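Local coordinates for Protein/nucleic acid deglycase 2 (Escherichia coli, PDB 1OI4), which repairs proteins and nucleotides glycated by methylglyoxal or glyoxal, hydrolysing the Maillard adducts and releasing lactate or glycolate, at residues V136-A144 and G156-D167; I124-I132 and A144-A155. All blocks are in the same frame, centred on the assembly; numbering follows the deposited sequence.

Contact 1 of 2, residues V136-A144 and G156-D167; sequences VIRGRKLTA and GAEFYDQEVVVD
Asp167 turns its carboxylate toward the Arg140-Lys141 backbone with CG anti to its own N (chi1 -172°), while the chain of Arg140 bends at chi3 (63°), which turns the NE edge of its guanidinium to that carboxylate. The salt bridge is side-on and uses one oxygen: Asp167 OD2 takes Arg140 NE at 2.7 Å and Arg140 NH2 at 2.9 Å. Both nitrogens bond close to the guanidinium plane, yet that plane and the carboxylate's are 58° apart: NE reaches OD2 from above the carboxylate plane, whereas NH2 meets its anti lone pair. The other oxygen, Asp167 OD1, accepts the backbone N of Lys141 at 2.8 Å, so both carboxylate oxygens are engaged. The Thr143 hydroxyl donates from OG1 to Tyr160 O at 2.7 Å, nearly in line with the C=O bond. Lys141 runs extended beside Glu158, with Lys141 CG 3.8 Å from Tyr160 CE1. Parallel pairing of Lys141 with Glu158 and Leu142 with Phe159 rests on Glu158 N to Arg140 O (2.9 Å) and Tyr160 N to Leu142 O (3.2 Å), with a weak bond from Leu142 N to Glu158 O. These two short strands and helix 149-154 form a beta-alpha-beta unit, with Leu142, Ala157 and Phe159 packed on that helix; strand 165-167, outermost in the main sheet on its side within this chain, pairs with strand 171-174.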
loop_
_atom_site.group_PDB
_atom_site.type_symbol
_atom_site.label_atom_id
_atom_site.label_comp_id
_atom_site.label_asym_id
_atom_site.label_seq_id
_atom_site.Cartn_x
_atom_site.Cartn_y
_atom_site.Cartn_z
ATOM N N VAL A 136 -13.855 6.899 -5.904
ATOM C CA VAL A 136 -15.105 6.475 -6.519
ATOM C C VAL A 136 -15.795 5.344 -5.773
ATOM O O VAL A 136 -16.535 4.577 -6.382
ATOM C CB VAL A 136 -14.879 5.986 -7.959
ATOM C CG1 VAL A 136 -14.446 7.144 -8.840
ATOM C CG2 VAL A 136 -13.830 4.875 -7.964
ATOM N N ILE A 137 -15.578 5.232 -4.468
ATOM C CA ILE A 137 -16.211 4.146 -3.732
ATOM C C ILE A 137 -17.095 4.581 -2.571
ATOM O O ILE A 137 -17.654 3.741 -1.863
ATOM C CB ILE A 137 -15.158 3.135 -3.209
ATOM C CG1 ILE A 137 -14.211 3.815 -2.216
ATOM C CG2 ILE A 137 -14.379 2.549 -4.380
ATOM C CD1 ILE A 137 -13.184 2.873 -1.604
ATOM N N ARG A 138 -17.236 5.888 -2.369
ATOM C CA ARG A 138 -18.072 6.363 -1.277
ATOM C C ARG A 138 -19.489 5.839 -1.482
ATOM O O ARG A 138 -20.087 6.043 -2.537
ATOM C CB ARG A 138 -18.066 7.893 -1.228
ATOM C CG ARG A 138 -18.828 8.488 -0.051
ATOM C CD ARG A 138 -18.424 9.945 0.156
ATOM N NE ARG A 138 -17.011 10.072 0.525
ATOM C CZ ARG A 138 -16.536 9.889 1.754
ATOM N NH1 ARG A 138 -17.356 9.575 2.751
ATOM N NH2 ARG A 138 -15.237 10.022 1.989
ATOM N N GLY A 139 -20.004 5.136 -0.477
ATOM C CA GLY A 139 -21.347 4.585 -0.564
ATOM C C GLY A 139 -21.446 3.241 -1.271
ATOM O O GLY A 139 -22.523 2.642 -1.318
ATOM N N ARG A 140 -20.333 2.755 -1.815
ATOM C CA ARG A 140 -20.337 1.478 -2.520
ATOM C C ARG A 140 -19.836 0.319 -1.662
ATOM O O ARG A 140 -19.024 0.501 -0.748
ATOM C CB ARG A 140 -19.509 1.587 -3.804
ATOM C CG ARG A 140 -19.947 2.754 -4.681
ATOM C CD ARG A 140 -19.441 2.634 -6.104
ATOM N NE ARG A 140 -19.990 1.459 -6.775
ATOM C CZ ARG A 140 -19.948 1.268 -8.089
ATOM N NH1 ARG A 140 -19.388 2.178 -8.876
ATOM N NH2 ARG A 140 -20.451 0.163 -8.615
ATOM N N LYS A 141 -20.324 -0.879 -1.971
ATOM C CA LYS A 141 -19.958 -2.070 -1.215
ATOM C C LYS A 141 -18.741 -2.796 -1.764
ATOM O O LYS A 141 -18.649 -3.067 -2.956
ATOM C CB LYS A 141 -21.137 -3.045 -1.175
ATOM C CG LYS A 141 -22.446 -2.434 -0.694
ATOM C CD LYS A 141 -23.561 -3.462 -0.700
ATOM C CE LYS A 141 -24.883 -2.840 -0.284
ATOM N NZ LYS A 141 -25.987 -3.841 -0.270
ATOM N N LEU A 142 -17.809 -3.121 -0.880
ATOM C CA LEU A 142 -16.619 -3.848 -1.282
ATOM C C LEU A 142 -15.844 -4.377 -0.090
ATOM O O LEU A 142 -16.178 -4.101 1.066
ATOM C CB LEU A 142 -15.714 -2.964 -2.148
ATOM C CG LEU A 142 -15.411 -1.538 -1.697
ATOM C CD1 LEU A 142 -14.804 -1.556 -0.311
ATOM C CD2 LEU A 142 -14.467 -0.887 -2.693
ATOM N N THR A 143 -14.815 -5.156 -0.383
ATOM C CA THR A 143 -13.968 -5.709 0.652
ATOM C C THR A 143 -12.532 -5.429 0.235
ATOM O O THR A 143 -12.298 -4.844 -0.827
ATOM C CB THR A 143 -14.190 -7.227 0.809
ATOM O OG1 THR A 143 -13.577 -7.670 2.023
ATOM C CG2 THR A 143 -13.590 -7.987 -0.368
ATOM N N ALA A 144 -11.581 -5.841 1.064
ATOM C CA ALA A 144 -10.163 -5.630 0.784
ATOM C C ALA A 144 -9.317 -6.295 1.860
ATOM O O ALA A 144 -9.848 -6.808 2.839
ATOM C CB ALA A 144 -9.851 -4.128 0.729
ATOM N N GLY A 156 -15.390 6.313 2.616
ATOM C CA GLY A 156 -16.840 6.281 2.536
ATOM C C GLY A 156 -17.474 4.990 2.044
ATOM O O GLY A 156 -18.692 4.928 1.884
ATOM N N ALA A 157 -16.673 3.957 1.799
ATOM C CA ALA A 157 -17.227 2.696 1.316
ATOM C C ALA A 157 -17.804 1.863 2.452
ATOM O O ALA A 157 -17.398 2.006 3.601
ATOM C CB ALA A 157 -16.156 1.899 0.586
ATOM N N GLU A 158 -18.759 0.998 2.125
ATOM C CA GLU A 158 -19.357 0.120 3.127
ATOM C C GLU A 158 -18.595 -1.197 3.051
ATOM O O GLU A 158 -18.718 -1.953 2.084
ATOM C CB GLU A 158 -20.845 -0.107 2.851
ATOM C CG GLU A 158 -21.521 -0.959 3.917
ATOM C CD GLU A 158 -23.017 -1.105 3.706
ATOM O OE1 GLU A 158 -23.429 -1.434 2.573
ATOM O OE2 GLU A 158 -23.780 -0.899 4.677
ATOM N N PHE A 159 -17.797 -1.459 4.077
ATOM C CA PHE A 159 -16.974 -2.655 4.121
ATOM C C PHE A 159 -17.692 -3.934 4.521
ATOM O O PHE A 159 -18.517 -3.937 5.427
ATOM C CB PHE A 159 -15.803 -2.441 5.083
ATOM C CG PHE A 159 -14.924 -3.648 5.240
ATOM C CD1 PHE A 159 -13.931 -3.928 4.307
ATOM C CD2 PHE A 159 -15.106 -4.523 6.307
ATOM C CE1 PHE A 159 -13.129 -5.068 4.436
ATOM C CE2 PHE A 159 -14.315 -5.665 6.445
ATOM C CZ PHE A 159 -13.322 -5.935 5.506
ATOM N N TYR A 160 -17.349 -5.022 3.843
ATOM C CA TYR A 160 -17.905 -6.338 4.143
ATOM C C TYR A 160 -16.744 -7.323 4.191
ATOM O O TYR A 160 -15.869 -7.293 3.330
ATOM C CB TYR A 160 -18.899 -6.787 3.064
ATOM C CG TYR A 160 -20.209 -6.034 3.081
ATOM C CD1 TYR A 160 -20.307 -4.749 2.549
ATOM C CD2 TYR A 160 -21.349 -6.598 3.657
ATOM C CE1 TYR A 160 -21.513 -4.041 2.591
ATOM C CE2 TYR A 160 -22.559 -5.898 3.708
ATOM C CZ TYR A 160 -22.633 -4.623 3.173
ATOM O OH TYR A 160 -23.826 -3.929 3.230
ATOM N N ASP A 161 -16.728 -8.184 5.202
ATOM C CA ASP A 161 -15.673 -9.183 5.322
ATOM C C ASP A 161 -16.182 -10.457 4.663
ATOM O O ASP A 161 -16.777 -11.312 5.324
ATOM C CB ASP A 161 -15.336 -9.434 6.797
ATOM C CG ASP A 161 -14.348 -10.582 6.988
ATOM O OD1 ASP A 161 -13.452 -10.761 6.135
ATOM O OD2 ASP A 161 -14.464 -11.301 7.998
ATOM N N GLN A 162 -15.958 -10.563 3.353
ATOM C CA GLN A 162 -16.400 -11.713 2.564
ATOM C C GLN A 162 -15.352 -12.053 1.506
ATOM O O GLN A 162 -14.556 -11.197 1.119
ATOM C CB GLN A 162 -17.711 -11.391 1.848
ATOM C CG GLN A 162 -18.785 -10.807 2.723
ATOM C CD GLN A 162 -20.011 -10.383 1.935
ATOM O OE1 GLN A 162 -20.956 -9.837 2.497
ATOM N NE2 GLN A 162 -20.000 -10.635 0.626
ATOM N N GLU A 163 -15.358 -13.291 1.023
ATOM C CA GLU A 163 -14.389 -13.685 0.005
ATOM C C GLU A 163 -14.516 -12.841 -1.262
ATOM O O GLU A 163 -13.524 -12.601 -1.950
ATOM C CB GLU A 163 -14.509 -15.178 -0.321
ATOM C CG GLU A 163 -15.911 -15.723 -0.331
ATOM C CD GLU A 163 -15.958 -17.159 -0.804
ATOM O OE1 GLU A 163 -15.010 -17.919 -0.510
ATOM O OE2 GLU A 163 -16.949 -17.529 -1.461
ATOM N N VAL A 164 -15.733 -12.393 -1.564
ATOM C CA VAL A 164 -15.972 -11.536 -2.724
ATOM C C VAL A 164 -17.197 -10.663 -2.512
ATOM O O VAL A 164 -18.180 -11.091 -1.908
ATOM C CB VAL A 164 -16.207 -12.328 -4.041
ATOM C CG1 VAL A 164 -14.990 -13.150 -4.375
ATOM C CG2 VAL A 164 -17.458 -13.201 -3.926
ATOM N N VAL A 165 -17.119 -9.432 -3.011
ATOM C CA VAL A 165 -18.216 -8.479 -2.929
ATOM C C VAL A 165 -18.434 -7.896 -4.324
ATOM O O VAL A 165 -17.487 -7.445 -4.973
ATOM C CB VAL A 165 -17.899 -7.316 -1.957
ATOM C CG1 VAL A 165 -19.041 -6.311 -1.967
ATOM C CG2 VAL A 165 -17.682 -7.851 -0.550
ATOM N N VAL A 166 -19.680 -7.920 -4.788
ATOM C CA VAL A 166 -20.020 -7.381 -6.100
ATOM C C VAL A 166 -21.003 -6.222 -5.919
ATOM O O VAL A 166 -22.123 -6.419 -5.453
ATOM C CB VAL A 166 -20.669 -8.466 -6.995
ATOM C CG1 VAL A 166 -20.989 -7.893 -8.367
ATOM C CG2 VAL A 166 -19.735 -9.664 -7.119
ATOM N N ASP A 167 -20.578 -5.017 -6.281
ATOM C CA ASP A 167 -21.424 -3.840 -6.144
ATOM C C ASP A 167 -22.055 -3.445 -7.474
ATOM O O ASP A 167 -21.352 -3.183 -8.451
ATOM C CB ASP A 167 -20.607 -2.662 -5.606
ATOM C CG ASP A 167 -21.472 -1.461 -5.256
ATOM O OD1 ASP A 167 -22.018 -1.420 -4.132
ATOM O OD2 ASP A 167 -21.616 -0.561 -6.110
HETATM O O HOH W 1 -17.059 -4.645 -4.560
#

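Contact 2 of 2, residues I124-I132 and A144-A155; sequences ICHGPQLLI and AVKPIIIDVKNA
Val145 and Cys125 supply the backbone link across this contact, a weak but nearly straight hydrogen bond from Val145 N to Cys125 O (3.4 Å). Water provides a second polar link: it accepts from Gln129 NE2 at 2.7 Å and donates to Asp151 OD2 at 2.8 Å. Asp151 also forms a salt bridge with Arg102 of the second subunit, which brings the water bridge close to the dimer interface.

A CH-pi contact joins Val145 to the imidazole. CG1 of Val145, turned between its own backbone N and carbonyl carbon (chi1 72°), lies over one face of the His126 ring, 3.8 Å from the centroid and 18° off the normal. The ring's NE2 is hydrogen-bonded to Asp99 of the second subunit. A leucine in place of His126 would probably leave that aspartate without this hydrogen-bond partner and deprive the Val145 methyl of the flat ring face it lies on.

Cys125, the nucleophile by similarity, sits at the turn between strand 121-124 and helix 128-134 with phi +63°, the strained backbone characteristic of the nucleophile elbow in the DJ-1/PfpI family. Its SG approaches Val145 CB at 3.8 Å.

Van der Waals packing makes up the rest. Ile148, just ahead of helix 149-154, sets CD1 against Cys125 O (3.6 Å) and Gln129 CG, while its CG2 meets Gln129 NE2. Farther on, Ile132 CD1 reaches Asp151 CB at 3.7 Å and makes apolar contact with Val152 CG2, with Ala155 CB beside Ile132 CG1.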
loop_
_atom_site.group_PDB
_atom_site.type_symbol
_atom_site.label_atom_id
_atom_site.label_comp_id
_atom_site.label_asym_id
_atom_site.label_seq_id
_atom_site.Cartn_x
_atom_site.Cartn_y
_atom_site.Cartn_z
ATOM N N ILE A 124 -8.507 -6.812 -6.184
ATOM C CA ILE A 124 -8.246 -7.736 -5.089
ATOM C C ILE A 124 -7.071 -7.343 -4.188
ATOM O O ILE A 124 -6.093 -6.749 -4.642
ATOM C CB ILE A 124 -8.010 -9.157 -5.654
ATOM C CG1 ILE A 124 -7.765 -10.150 -4.516
ATOM C CG2 ILE A 124 -6.831 -9.140 -6.624
ATOM C CD1 ILE A 124 -7.864 -11.600 -4.966
ATOM N N CYS A 125 -7.189 -7.671 -2.901
ATOM C CA CYS A 125 -6.143 -7.392 -1.916
ATOM C C CYS A 125 -5.896 -5.884 -1.769
ATOM O O CYS A 125 -6.757 -5.158 -1.273
ATOM C CB CYS A 125 -4.858 -8.115 -2.333
ATOM S SG CYS A 125 -3.793 -8.630 -0.961
ATOM N N HIS A 126 -4.723 -5.412 -2.183
ATOM C CA HIS A 126 -4.424 -3.983 -2.109
ATOM C C HIS A 126 -4.996 -3.250 -3.329
ATOM O O HIS A 126 -5.040 -2.021 -3.357
ATOM C CB HIS A 126 -2.911 -3.736 -2.051
ATOM C CG HIS A 126 -2.294 -4.028 -0.717
ATOM N ND1 HIS A 126 -2.065 -5.311 -0.265
ATOM C CD2 HIS A 126 -1.859 -3.202 0.264
ATOM C CE1 HIS A 126 -1.516 -5.261 0.937
ATOM N NE2 HIS A 126 -1.380 -3.993 1.281
ATOM N N GLY A 127 -5.422 -4.011 -4.335
ATOM C CA GLY A 127 -5.973 -3.414 -5.544
ATOM C C GLY A 127 -6.915 -2.242 -5.320
ATOM O O GLY A 127 -6.843 -1.240 -6.037
ATOM N N PRO A 128 -7.822 -2.338 -4.336
ATOM C CA PRO A 128 -8.764 -1.252 -4.056
ATOM C C PRO A 128 -8.114 0.105 -3.772
ATOM O O PRO A 128 -8.773 1.137 -3.867
ATOM C CB PRO A 128 -9.547 -1.787 -2.863
ATOM C CG PRO A 128 -9.635 -3.265 -3.189
ATOM C CD PRO A 128 -8.199 -3.561 -3.602
ATOM N N GLN A 129 -6.834 0.112 -3.422
ATOM C CA GLN A 129 -6.154 1.376 -3.139
ATOM C C GLN A 129 -6.293 2.355 -4.305
ATOM O O GLN A 129 -6.395 3.565 -4.095
ATOM C CB GLN A 129 -4.673 1.132 -2.821
ATOM C CG GLN A 129 -4.447 0.390 -1.492
ATOM C CD GLN A 129 -2.976 0.249 -1.133
ATOM O OE1 GLN A 129 -2.194 -0.307 -1.900
ATOM N NE2 GLN A 129 -2.595 0.751 0.041
ATOM N N LEU A 130 -6.306 1.836 -5.532
ATOM C CA LEU A 130 -6.444 2.699 -6.697
ATOM C C LEU A 130 -7.863 3.264 -6.769
ATOM O O LEU A 130 -8.066 4.394 -7.211
ATOM C CB LEU A 130 -6.072 1.935 -7.976
ATOM C CG LEU A 130 -4.553 1.944 -8.233
ATOM C CD1 LEU A 130 -4.143 0.911 -9.268
ATOM C CD2 LEU A 130 -4.151 3.335 -8.691
ATOM N N LEU A 131 -8.834 2.480 -6.307
ATOM C CA LEU A 131 -10.228 2.910 -6.284
ATOM C C LEU A 131 -10.366 4.021 -5.245
ATOM O O LEU A 131 -11.124 4.970 -5.433
ATOM C CB LEU A 131 -11.143 1.736 -5.923
ATOM C CG LEU A 131 -11.201 0.584 -6.931
ATOM C CD1 LEU A 131 -12.068 -0.539 -6.383
ATOM C CD2 LEU A 131 -11.760 1.087 -8.251
ATOM N N ILE A 132 -9.630 3.896 -4.146
ATOM C CA ILE A 132 -9.648 4.924 -3.108
ATOM C C ILE A 132 -9.090 6.214 -3.705
ATOM O O ILE A 132 -9.710 7.271 -3.609
ATOM C CB ILE A 132 -8.770 4.535 -1.895
ATOM C CG1 ILE A 132 -9.460 3.447 -1.072
ATOM C CG2 ILE A 132 -8.490 5.762 -1.031
ATOM C CD1 ILE A 132 -8.633 2.959 0.110
ATOM N N ALA A 144 -11.581 -5.841 1.064
ATOM C CA ALA A 144 -10.163 -5.630 0.784
ATOM C C ALA A 144 -9.317 -6.295 1.860
ATOM O O ALA A 144 -9.848 -6.808 2.839
ATOM C CB ALA A 144 -9.851 -4.128 0.729
ATOM N N VAL A 145 -7.998 -6.264 1.673
ATOM C CA VAL A 145 -7.055 -6.869 2.603
ATOM C C VAL A 145 -6.997 -6.085 3.920
ATOM O O VAL A 145 -7.098 -4.858 3.934
ATOM C CB VAL A 145 -5.650 -6.957 1.952
ATOM C CG1 VAL A 145 -5.035 -5.573 1.849
ATOM C CG2 VAL A 145 -4.761 -7.920 2.729
ATOM N N LYS A 146 -6.827 -6.808 5.021
ATOM C CA LYS A 146 -6.803 -6.225 6.359
ATOM C C LYS A 146 -6.157 -4.858 6.587
ATOM O O LYS A 146 -6.812 -3.943 7.081
ATOM C CB LYS A 146 -6.207 -7.224 7.358
ATOM C CG LYS A 146 -7.243 -8.146 7.997
ATOM C CD LYS A 146 -6.752 -8.698 9.330
ATOM C CE LYS A 146 -6.572 -10.207 9.294
ATOM N NZ LYS A 146 -5.559 -10.642 8.293
ATOM N N PRO A 147 -4.869 -4.696 6.244
ATOM C CA PRO A 147 -4.228 -3.395 6.464
ATOM C C PRO A 147 -4.912 -2.152 5.893
ATOM O O PRO A 147 -4.731 -1.062 6.425
ATOM C CB PRO A 147 -2.823 -3.595 5.891
ATOM C CG PRO A 147 -3.021 -4.683 4.862
ATOM C CD PRO A 147 -3.939 -5.630 5.587
ATOM N N ILE A 148 -5.694 -2.295 4.829
ATOM C CA ILE A 148 -6.336 -1.114 4.252
ATOM C C ILE A 148 -7.830 -0.982 4.530
ATOM O O ILE A 148 -8.476 -0.062 4.032
ATOM C CB ILE A 148 -6.092 -1.028 2.718
ATOM C CG1 ILE A 148 -6.872 -2.121 1.985
ATOM C CG2 ILE A 148 -4.603 -1.184 2.422
ATOM C CD1 ILE A 148 -6.742 -2.031 0.468
ATOM N N ILE A 149 -8.376 -1.885 5.335
ATOM C CA ILE A 149 -9.794 -1.833 5.671
ATOM C C ILE A 149 -10.163 -0.440 6.177
ATOM O O ILE A 149 -11.180 0.129 5.778
ATOM C CB ILE A 149 -10.149 -2.890 6.756
ATOM C CG1 ILE A 149 -10.053 -4.302 6.159
ATOM C CG2 ILE A 149 -11.543 -2.643 7.301
ATOM C CD1 ILE A 149 -10.314 -5.415 7.160
ATOM N N ILE A 150 -9.323 0.111 7.050
ATOM C CA ILE A 150 -9.562 1.437 7.607
ATOM C C ILE A 150 -9.575 2.522 6.516
ATOM O O ILE A 150 -10.365 3.467 6.585
ATOM C CB ILE A 150 -8.490 1.781 8.688
ATOM C CG1 ILE A 150 -8.746 3.170 9.274
ATOM C CG2 ILE A 150 -7.089 1.741 8.075
ATOM C CD1 ILE A 150 -10.030 3.297 10.037
ATOM N N ASP A 151 -8.712 2.390 5.511
ATOM C CA ASP A 151 -8.660 3.379 4.428
ATOM C C ASP A 151 -9.902 3.305 3.544
ATOM O O ASP A 151 -10.405 4.323 3.077
ATOM C CB ASP A 151 -7.419 3.180 3.555
ATOM C CG ASP A 151 -6.124 3.352 4.324
ATOM O OD1 ASP A 151 -6.057 4.248 5.194
ATOM O OD2 ASP A 151 -5.166 2.599 4.046
ATOM N N VAL A 152 -10.377 2.088 3.305
ATOM C CA VAL A 152 -11.568 1.872 2.492
ATOM C C VAL A 152 -12.774 2.506 3.184
ATOM O O VAL A 152 -13.601 3.151 2.541
ATOM C CB VAL A 152 -11.800 0.354 2.272
ATOM C CG1 VAL A 152 -13.212 0.090 1.790
ATOM C CG2 VAL A 152 -10.790 -0.169 1.258
ATOM N N LYS A 153 -12.855 2.338 4.503
ATOM C CA LYS A 153 -13.953 2.913 5.282
ATOM C C LYS A 153 -13.842 4.437 5.322
ATOM O O LYS A 153 -14.846 5.146 5.217
ATOM C CB LYS A 153 -13.944 2.356 6.709
ATOM C CG LYS A 153 -14.260 0.874 6.790
ATOM C CD LYS A 153 -14.318 0.395 8.227
ATOM C CE LYS A 153 -14.739 -1.067 8.288
ATOM N NZ LYS A 153 -14.697 -1.591 9.678
ATOM N N ASN A 154 -12.621 4.939 5.474
ATOM C CA ASN A 154 -12.397 6.378 5.505
ATOM C C ASN A 154 -12.776 6.991 4.160
ATOM O O ASN A 154 -13.059 8.182 4.070
ATOM C CB ASN A 154 -10.927 6.683 5.829
ATOM C CG ASN A 154 -10.627 6.625 7.329
ATOM O OD1 ASN A 154 -9.467 6.651 7.745
ATOM N ND2 ASN A 154 -11.677 6.554 8.141
ATOM N N ALA A 155 -12.785 6.164 3.119
ATOM C CA ALA A 155 -13.129 6.620 1.775
ATOM C C ALA A 155 -14.643 6.596 1.551
ATOM O O ALA A 155 -15.118 6.818 0.439
ATOM C CB ALA A 155 -12.417 5.748 0.725
HETATM O O HOH W 2 -4.557 2.136 1.332
#

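Helix 149-154 ties the contacts together: it connects the paired strands of contact 1 and packs against helix 128-134 in contact 2. Their segments alternate along the chain, share Ala144 and have centres about 9 Å apart. Val152 faces both contacts, meeting Leu142 and Ala157 as well as Ile132. Contact 1 is partly buried, with Lys141 and Glu158 exposed, and relies on strand pairing, charge and side-chain bonds to backbone atoms. Contact 2 is buried and mainly apolar, with few polar links; it holds the putative nucleophile and reaches the second subunit, whereas contact 1 extends to the main sheet's outermost strand on that side within this chain.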